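PDB 5ZBF: cupin domain protein from Microcystis aeruginosa DIANCHI905, which probably acts as an iron-containing cupin isomerase in the biosynthesis of the Choi moiety of aeruginosins, and binds 4-hydroxyphenylpyruvate. Local coordinates for residues 15-19 with 31-35; 24-29 with 156-160. All coordinates share one frame; numbering follows the deposited sequence. Where two conformers were deposited one is given.

Contact 1 (15-19 with 31-35); sequences PHVEL and LSVIA
E18 and V33 form an antiparallel hydrogen-bonded pair, clamped by two backbone bonds. E18 N reaches V33 O over 3.0 Å with its N-H almost straight on the acceptor (175°), and V33 N answers with a 2.8 Å bond to E18 O. Two residues farther on, A35 N donates to H16 O at 2.8 Å, lying in the plane of the H16 carbonyl and extending the pairing past the end of strand 27-34. CA-H...O contacts fill the intervals; the shortest takes L19 CA to 3.2 Å from L31 O. The side chains touch more sparingly. V17 and I34, a non-hydrogen-bonded pair, project from the same sheet face as L19 and S32, and V17 CG2 rests 4.2 Å from I34 CG1. E18 and V33 point from the other face, each CB standing beside the partner's carbonyl oxygen. At the end of the pairing, H16 turns CG back beside its own backbone N (chi1 -69°), which carries CD2 to 3.9 Å from A35 CB; the methyl approaches the ring obliquely. The two segments are the open end of the beta hairpin 17-24/27-34, in the N-terminal half of this bicupin, and their strand axes run at 160°. Beyond the hairpin, the H16, V17 and I34 side chains rest on L40 and L19 touches L13, both residues of the 4-hydroxyphenylpyruvate pocket. The V17 side chain itself is about 5 Å from that ligand. N14 OD1 accepts a hydrogen bond from H16 N and N88 ND2 donates one to A35 O, pinning the two segments where the strand pairing ends.

Contact 2 (24-29 with 156-160); sequences CQDTIF and EEIGF
F29 and F160 meet at the tightest point of the contact, where F29 CZ lies 3.6 Å from F160 CE2. The F160 atom arrives at the edge of the F29 ring, near its plane, and the two ring planes are inclined at 57°. F29 carries CG anti to its own backbone nitrogen (chi1 175°), which sends the ring across toward the other strand; I158 CG2 approaches the ring obliquely, 3.9 Å from F29 CD1. The other branch of I158, through CG1, ends with CD1 3.8 Å from C24 SG and 3.9 Å from T27 CG2. Replacing F29 by an alanine is likely to open a gap beside I158 CG2 and deprive the F160 ring of its partner on this side, though F97 would still pack against it.

The polar end is looser and hydrated. No direct hydrogen bond joins the segments; instead, one water donates to E156 OE2 (2.8 Å) and to C24 O while accepting from T27 OG1, and a second links D26 N to the same carboxylate oxygen. Y184 OH also bonds E156 OE2, and R101 NH2 bonds T27 OG1. C24 to T27 form a type II' turn, with Q25 on the solvent side, its amide NE2 bonded to E3. The strands 27-29 and 156-160 pack face to face without sharing backbone bonds, the axes of these short segments approaching to 9.9 Å, with F97 and L99 of strand 94-101 and I206 of strand 201-208 closing round the aromatic and aliphatic side chains.

Overall arrangement
From the N terminus, the chain passes through strand 9-14 into strand 17-24, turns at C24 to T27 and returns along strand 27-34, so contact 1 closes a local loop of 11 residues. Contact 2 closes a far longer one, 126 residues, from that turn and the start of strand 27-34 to strand 156-161 in the second cupin half. Since 24-29 falls between 15-19 and 31-35 while 156-160 lies beyond both, the two contacts cross along the chain. Their centres lie about 20 Å apart, at different ends of one hairpin: contact 1 fixes its open end beside the ligand site, contact 2 packs its turn end against the other cupin half.

Contact 1 (15-19 with 31-35)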
loop_
_atom_site.group_PDB
_atom_site.type_symbol
_atom_site.label_atom_id
_atom_site.label_comp_id
_atom_site.label_asym_id
_atom_site.label_seq_id
_atom_site.Cartn_x
_atom_site.Cartn_y
_atom_site.Cartn_z
ATOM N N PRO A 15 -0.931 -16.844 -15.628
ATOM C CA PRO A 15 -0.874 -17.998 -14.747
ATOM C C PRO A 15 -0.122 -17.747 -13.446
ATOM O O PRO A 15 -0.294 -18.517 -12.505
ATOM C CB PRO A 15 -0.161 -19.056 -15.597
ATOM C CG PRO A 15 -0.450 -18.658 -17.001
ATOM C CD PRO A 15 -0.404 -17.158 -16.968
ATOM N N HIS A 16 0.681 -16.679 -13.379
ATOM C CA HIS A 16 1.428 -16.382 -12.163
ATOM C C HIS A 16 0.865 -15.369 -11.205
ATOM O O HIS A 16 1.306 -15.339 -10.060
ATOM C CB HIS A 16 2.830 -15.898 -12.493
ATOM C CG HIS A 16 3.684 -16.959 -13.071
ATOM N ND1 HIS A 16 4.657 -16.704 -14.005
ATOM C CD2 HIS A 16 3.710 -18.290 -12.842
ATOM C CE1 HIS A 16 5.262 -17.832 -14.307
ATOM N NE2 HIS A 16 4.704 -18.808 -13.620
ATOM N N VAL A 17 -0.051 -14.520 -11.654
ATOM C CA VAL A 17 -0.448 -13.361 -10.850
ATOM C C VAL A 17 -1.949 -13.316 -10.601
ATOM O O VAL A 17 -2.747 -13.287 -11.532
ATOM C CB VAL A 17 -0.030 -12.033 -11.519
ATOM C CG1 VAL A 17 -0.449 -10.845 -10.661
ATOM C CG2 VAL A 17 1.469 -12.005 -11.767
ATOM N N GLU A 18 -2.324 -13.300 -9.328
ATOM C CA GLU A 18 -3.701 -13.083 -8.934
ATOM C C GLU A 18 -3.783 -11.781 -8.164
ATOM O O GLU A 18 -2.904 -11.486 -7.334
ATOM C CB GLU A 18 -4.183 -14.247 -8.091
ATOM C CG GLU A 18 -4.304 -15.512 -8.919
ATOM C CD GLU A 18 -4.568 -16.735 -8.084
ATOM O OE1 GLU A 18 -4.001 -16.847 -6.975
ATOM O OE2 GLU A 18 -5.326 -17.588 -8.551
ATOM N N LEU A 19 -4.819 -11.001 -8.461
ATOM C CA LEU A 19 -4.995 -9.681 -7.872
ATOM C C LEU A 19 -6.385 -9.521 -7.262
ATOM O O LEU A 19 -7.355 -10.116 -7.743
ATOM C CB LEU A 19 -4.814 -8.598 -8.932
ATOM C CG LEU A 19 -3.504 -8.518 -9.731
ATOM C CD1 LEU A 19 -3.612 -7.415 -10.766
ATOM C CD2 LEU A 19 -2.305 -8.259 -8.835
ATOM N N LEU A 31 -4.083 -5.871 -4.046
ATOM C CA LEU A 31 -3.335 -6.888 -3.333
ATOM C C LEU A 31 -2.977 -7.958 -4.361
ATOM O O LEU A 31 -3.828 -8.341 -5.172
ATOM C CB LEU A 31 -4.176 -7.496 -2.205
ATOM C CG LEU A 31 -4.616 -6.598 -1.056
ATOM C CD1 LEU A 31 -5.624 -7.322 -0.172
ATOM C CD2 LEU A 31 -3.413 -6.139 -0.250
ATOM N N SER A 32 -1.725 -8.400 -4.321
ATOM C CA SER A 32 -1.150 -9.326 -5.305
ATOM C C SER A 32 -0.709 -10.632 -4.667
ATOM O O SER A 32 -0.206 -10.635 -3.548
ATOM C CB SER A 32 0.093 -8.696 -5.941
ATOM O OG SER A 32 -0.248 -7.668 -6.851
ATOM N N VAL A 33 -0.869 -11.732 -5.401
ATOM C CA VAL A 33 -0.260 -12.994 -5.049
ATOM C C VAL A 33 0.479 -13.459 -6.306
ATOM O O VAL A 33 -0.150 -13.746 -7.339
ATOM C CB VAL A 33 -1.277 -14.062 -4.610
ATOM C CG1 VAL A 33 -0.543 -15.327 -4.187
ATOM C CG2 VAL A 33 -2.156 -13.533 -3.477
ATOM N N ILE A 34 1.801 -13.510 -6.208
ATOM C CA ILE A 34 2.664 -13.956 -7.301
ATOM C C ILE A 34 3.179 -15.367 -7.001
ATOM O O ILE A 34 3.756 -15.630 -5.939
ATOM C CB ILE A 34 3.842 -12.990 -7.540
ATOM C CG1 ILE A 34 3.321 -11.608 -7.969
ATOM C CG2 ILE A 34 4.809 -13.549 -8.583
ATOM C CD1 ILE A 34 4.407 -10.587 -8.214
ATOM N N ALA A 35 2.993 -16.271 -7.964
ATOM C CA ALA A 35 3.316 -17.679 -7.771
ATOM C C ALA A 35 4.797 -17.922 -7.461
ATOM O O ALA A 35 5.661 -17.156 -7.892
ATOM C CB ALA A 35 2.922 -18.471 -9.008
#

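Contact 2 (24-29 with 156-160)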
loop_
_atom_site.group_PDB
_atom_site.type_symbol
_atom_site.label_atom_id
_atom_site.label_comp_id
_atom_site.label_asym_id
_atom_site.label_seq_id
_atom_site.Cartn_x
_atom_site.Cartn_y
_atom_site.Cartn_z
ATOM N N CYS A 24 -10.101 3.419 -5.843
ATOM C CA CYS A 24 -10.100 4.521 -4.876
ATOM C C CYS A 24 -10.060 5.854 -5.650
ATOM O O CYS A 24 -9.018 6.508 -5.760
ATOM C CB CYS A 24 -8.897 4.408 -3.939
ATOM S SG CYS A 24 -8.830 2.877 -2.993
ATOM N N GLN A 25 -11.215 6.229 -6.189
ATOM C CA GLN A 25 -11.330 7.320 -7.155
ATOM C C GLN A 25 -10.304 7.150 -8.282
ATOM O O GLN A 25 -10.420 6.203 -9.052
ATOM C CB GLN A 25 -11.269 8.680 -6.457
ATOM C CG GLN A 25 -12.560 8.983 -5.718
ATOM C CD GLN A 25 -12.573 10.341 -5.028
ATOM O OE1 GLN A 25 -11.701 11.184 -5.244
ATOM N NE2 GLN A 25 -13.571 10.550 -4.188
ATOM N N ASP A 26 -9.292 8.014 -8.375
ATOM C CA ASP A 26 -8.357 7.944 -9.505
ATOM C C ASP A 26 -7.118 7.099 -9.212
ATOM O O ASP A 26 -6.198 7.033 -10.035
ATOM C CB ASP A 26 -7.956 9.347 -9.968
ATOM C CG ASP A 26 -9.122 10.130 -10.528
ATOM O OD1 ASP A 26 -10.031 9.520 -11.131
ATOM O OD2 ASP A 26 -9.126 11.365 -10.370
ATOM N N THR A 27 -7.104 6.448 -8.050
ATOM C CA THR A 27 -6.050 5.524 -7.687
ATOM C C THR A 27 -6.612 4.102 -7.650
ATOM O O THR A 27 -7.703 3.869 -7.130
ATOM C CB THR A 27 -5.488 5.872 -6.298
ATOM O OG1 THR A 27 -5.111 7.250 -6.278
ATOM C CG2 THR A 27 -4.285 5.005 -5.945
ATOM N N ILE A 28 -5.868 3.169 -8.229
ATOM C CA ILE A 28 -6.148 1.747 -8.081
ATOM C C ILE A 28 -5.190 1.164 -7.048
ATOM O O ILE A 28 -3.973 1.343 -7.148
ATOM C CB ILE A 28 -5.966 1.009 -9.420
ATOM C CG1 ILE A 28 -6.981 1.508 -10.451
ATOM C CG2 ILE A 28 -6.095 -0.494 -9.227
ATOM C CD1 ILE A 28 -6.516 1.322 -11.878
ATOM N N PHE A 29 -5.746 0.477 -6.057
ATOM C CA PHE A 29 -4.963 -0.266 -5.085
ATOM C C PHE A 29 -5.216 -1.739 -5.350
ATOM O O PHE A 29 -6.370 -2.147 -5.509
ATOM C CB PHE A 29 -5.400 0.095 -3.659
ATOM C CG PHE A 29 -4.715 -0.711 -2.581
ATOM C CD1 PHE A 29 -3.593 -0.216 -1.931
ATOM C CD2 PHE A 29 -5.181 -1.977 -2.222
ATOM C CE1 PHE A 29 -2.948 -0.958 -0.953
ATOM C CE2 PHE A 29 -4.534 -2.727 -1.258
ATOM C CZ PHE A 29 -3.431 -2.206 -0.595
ATOM N N GLU A 156 -5.581 12.472 0.252
ATOM C CA GLU A 156 -6.272 11.196 0.172
ATOM C C GLU A 156 -5.437 10.147 0.884
ATOM O O GLU A 156 -4.207 10.193 0.839
ATOM C CB GLU A 156 -6.489 10.783 -1.275
ATOM C CG GLU A 156 -7.423 11.714 -2.005
ATOM C CD GLU A 156 -7.477 11.410 -3.469
ATOM O OE1 GLU A 156 -6.938 12.215 -4.256
ATOM O OE2 GLU A 156 -8.041 10.357 -3.818
ATOM N N GLU A 157 -6.113 9.208 1.535
ATOM C CA GLU A 157 -5.445 8.168 2.299
ATOM C C GLU A 157 -6.087 6.824 2.031
ATOM O O GLU A 157 -7.313 6.694 2.050
ATOM C CB GLU A 157 -5.526 8.490 3.784
ATOM C CG GLU A 157 -4.865 7.475 4.696
ATOM C CD GLU A 157 -4.912 7.904 6.147
ATOM O OE1 GLU A 157 -4.801 9.122 6.406
ATOM O OE2 GLU A 157 -5.059 7.026 7.016
ATOM N N ILE A 158 -5.245 5.832 1.770
ATOM C CA ILE A 158 -5.686 4.453 1.631
ATOM C C ILE A 158 -4.972 3.662 2.702
ATOM O O ILE A 158 -3.761 3.809 2.862
ATOM C CB ILE A 158 -5.304 3.892 0.253
ATOM C CG1 ILE A 158 -6.033 4.682 -0.838
ATOM C CG2 ILE A 158 -5.629 2.403 0.170
ATOM C CD1 ILE A 158 -5.469 4.476 -2.225
ATOM N N GLY A 159 -5.692 2.799 3.418
ATOM C CA GLY A 159 -5.023 1.992 4.440
ATOM C C GLY A 159 -5.578 0.592 4.640
ATOM O O GLY A 159 -6.678 0.276 4.208
ATOM N N PHE A 160 -4.796 -0.236 5.320
ATOM C CA PHE A 160 -5.187 -1.597 5.612
ATOM C C PHE A 160 -4.341 -2.133 6.747
ATOM O O PHE A 160 -3.320 -1.551 7.087
ATOM C CB PHE A 160 -5.054 -2.478 4.348
ATOM C CG PHE A 160 -3.642 -2.640 3.839
ATOM C CD1 PHE A 160 -2.898 -3.778 4.143
ATOM C CD2 PHE A 160 -3.068 -1.675 3.007
ATOM C CE1 PHE A 160 -1.611 -3.936 3.654
ATOM C CE2 PHE A 160 -1.779 -1.821 2.540
ATOM C CZ PHE A 160 -1.048 -2.958 2.856
HETATM O O HOH W 1 -6.876 7.914 -4.395
HETATM O O HOH W 2 -8.038 10.156 -6.672
#